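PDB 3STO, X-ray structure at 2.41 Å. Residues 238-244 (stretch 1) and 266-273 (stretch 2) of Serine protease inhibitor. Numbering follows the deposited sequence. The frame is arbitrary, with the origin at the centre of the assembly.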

# COMPACT_ATOMS: atom_id res chain seq x y z
N ASP A 238 -7.37 0.79 -27.28
CA ASP A 238 -6.39 1.84 -27.52
C ASP A 238 -5.27 1.87 -26.47
O ASP A 238 -4.13 2.13 -26.81
CB ASP A 238 -7.10 3.19 -27.59
CG ASP A 238 -7.76 3.43 -28.94
OD1 ASP A 238 -8.01 4.62 -29.26
OD2 ASP A 238 -8.02 2.45 -29.68
N GLU A 239 -5.57 1.57 -25.22
CA GLU A 239 -4.51 1.47 -24.23
C GLU A 239 -3.91 0.07 -24.18
O GLU A 239 -2.97 -0.19 -23.45
CB GLU A 239 -5.03 1.86 -22.84
CG GLU A 239 -5.59 3.27 -22.78
CD GLU A 239 -7.08 3.36 -23.04
OE1 GLU A 239 -7.64 2.53 -23.80
OE2 GLU A 239 -7.70 4.28 -22.49
N GLY A 240 -4.48 -0.84 -24.94
CA GLY A 240 -3.97 -2.20 -24.99
C GLY A 240 -4.21 -3.10 -23.80
O GLY A 240 -3.43 -4.04 -23.58
N PHE A 241 -5.29 -2.86 -23.04
CA PHE A 241 -5.65 -3.78 -21.94
C PHE A 241 -7.17 -3.97 -21.70
O PHE A 241 -8.01 -3.31 -22.30
CB PHE A 241 -4.95 -3.33 -20.65
CG PHE A 241 -5.27 -1.90 -20.24
CD1 PHE A 241 -6.54 -1.56 -19.76
CD2 PHE A 241 -4.31 -0.92 -20.30
CE1 PHE A 241 -6.85 -0.27 -19.36
CE2 PHE A 241 -4.60 0.38 -19.91
CZ PHE A 241 -5.88 0.72 -19.45
N GLU A 242 -7.50 -4.90 -20.82
CA GLU A 242 -8.87 -5.12 -20.42
C GLU A 242 -8.87 -5.24 -18.91
O GLU A 242 -7.85 -5.58 -18.33
CB GLU A 242 -9.51 -6.36 -21.11
CG GLU A 242 -8.71 -7.69 -20.98
CD GLU A 242 -9.25 -8.86 -21.88
OE1 GLU A 242 -10.37 -8.77 -22.46
OE2 GLU A 242 -8.57 -9.91 -22.01
N ILE A 243 -10.02 -5.00 -18.28
CA ILE A 243 -10.09 -4.93 -16.84
C ILE A 243 -11.33 -5.64 -16.32
O ILE A 243 -12.39 -5.53 -16.92
CB ILE A 243 -10.13 -3.42 -16.40
CG1 ILE A 243 -8.85 -2.69 -16.83
CG2 ILE A 243 -10.38 -3.25 -14.89
CD1 ILE A 243 -8.80 -1.25 -16.40
N VAL A 244 -11.19 -6.36 -15.20
CA VAL A 244 -12.32 -6.85 -14.44
C VAL A 244 -12.20 -6.32 -13.04
O VAL A 244 -11.11 -6.05 -12.57
CB VAL A 244 -12.46 -8.43 -14.34
CG1 VAL A 244 -12.90 -9.02 -15.67
CG2 VAL A 244 -11.19 -9.09 -13.81
N LEU A 266 3.31 -5.04 -21.23
CA LEU A 266 2.36 -4.50 -20.27
C LEU A 266 1.47 -3.41 -20.91
O LEU A 266 0.37 -3.13 -20.43
CB LEU A 266 3.11 -3.92 -19.10
CG LEU A 266 3.35 -4.71 -17.82
CD1 LEU A 266 2.88 -6.12 -17.91
CD2 LEU A 266 4.82 -4.63 -17.41
N ASN A 267 1.91 -2.82 -22.02
CA ASN A 267 1.11 -1.81 -22.70
C ASN A 267 0.78 -0.63 -21.76
O ASN A 267 1.63 -0.23 -20.96
CB ASN A 267 -0.17 -2.44 -23.28
CG ASN A 267 0.11 -3.32 -24.52
OD1 ASN A 267 1.14 -3.17 -25.19
ND2 ASN A 267 -0.81 -4.25 -24.82
N GLY A 268 -0.42 -0.06 -21.86
CA GLY A 268 -0.80 1.09 -21.04
C GLY A 268 -1.02 0.74 -19.58
O GLY A 268 -1.31 1.60 -18.76
N ALA A 269 -0.89 -0.53 -19.24
CA ALA A 269 -1.19 -0.99 -17.90
C ALA A 269 -0.23 -0.34 -16.90
O ALA A 269 -0.55 -0.22 -15.72
CB ALA A 269 -1.13 -2.49 -17.81
N THR A 270 0.94 0.06 -17.38
CA THR A 270 1.94 0.70 -16.53
C THR A 270 1.53 2.11 -16.15
O THR A 270 1.83 2.56 -15.07
CB THR A 270 3.29 0.81 -17.25
OG1 THR A 270 3.08 1.24 -18.60
CG2 THR A 270 3.97 -0.52 -17.24
N GLU A 271 0.87 2.81 -17.05
CA GLU A 271 0.30 4.10 -16.75
C GLU A 271 -0.81 4.12 -15.63
O GLU A 271 -1.00 5.12 -14.96
CB GLU A 271 -0.16 4.76 -18.05
CG GLU A 271 0.98 4.87 -19.09
CD GLU A 271 2.30 5.47 -18.53
OE1 GLU A 271 2.34 6.69 -18.25
OE2 GLU A 271 3.29 4.72 -18.36
N LEU A 272 -1.51 3.02 -15.41
CA LEU A 272 -2.41 2.92 -14.27
C LEU A 272 -1.66 2.62 -12.99
O LEU A 272 -2.06 3.10 -11.93
CB LEU A 272 -3.49 1.85 -14.50
CG LEU A 272 -4.57 2.22 -15.51
CD1 LEU A 272 -5.25 0.96 -15.95
CD2 LEU A 272 -5.55 3.17 -14.91
N LEU A 273 -0.60 1.81 -13.07
CA LEU A 273 0.24 1.52 -11.91
C LEU A 273 0.99 2.79 -11.45
O LEU A 273 1.05 3.08 -10.25
CB LEU A 273 1.20 0.36 -12.19
CG LEU A 273 2.04 -0.06 -10.97
CD1 LEU A 273 1.18 -0.78 -9.93
CD2 LEU A 273 3.25 -0.93 -11.36

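L266 opens stretch 2 with its CA-to-CB bond directed away from stretch 1; its part is structural, since L266 O accepts a hydrogen bond from A269 N at 3.1 Å, closing a type II' turn. N267, at phi/psi 58/-143, occupies the first corner of that turn, and its CA-to-CB bond points toward stretch 1. There N267 ND2 donates to G240 O at 2.9 Å, with an N-H...O angle of 160°, close to linear. An ideal CB on G240 would lie 2.7 Å from N267 ND2, a clash, and the positive phi of 73° also favours glycine.

G268 supplies the second hydrogen bond, from G268 N to E239 O at 3.0 Å and 147°. The close backbone approach, 4.9 Å between G268 CA and E239 CA, leaves no room for a side chain: an ideal CB on G268 would come 2.8 Å from E239 O. G268 C also lies at the edge of the F241 ring, 3.6 Å from F241 CE2.

From A269 onward the side-chain contacts across the stretches are apolar, and the closest approach of A269 is its backbone N, 3.6 Å from F241 CD2. A269 CB is 4.3 Å from F241 CD2. T270 turns away, T270 OG1 donating to N267 O at 3.1 Å. Three residues on from A269, the CA-to-CB bond of L272 points toward stretch 1, where L272 CD1 meets F241 CZ at 3.6 Å and I243 CD1 at 4.2 Å, all three residues being buried.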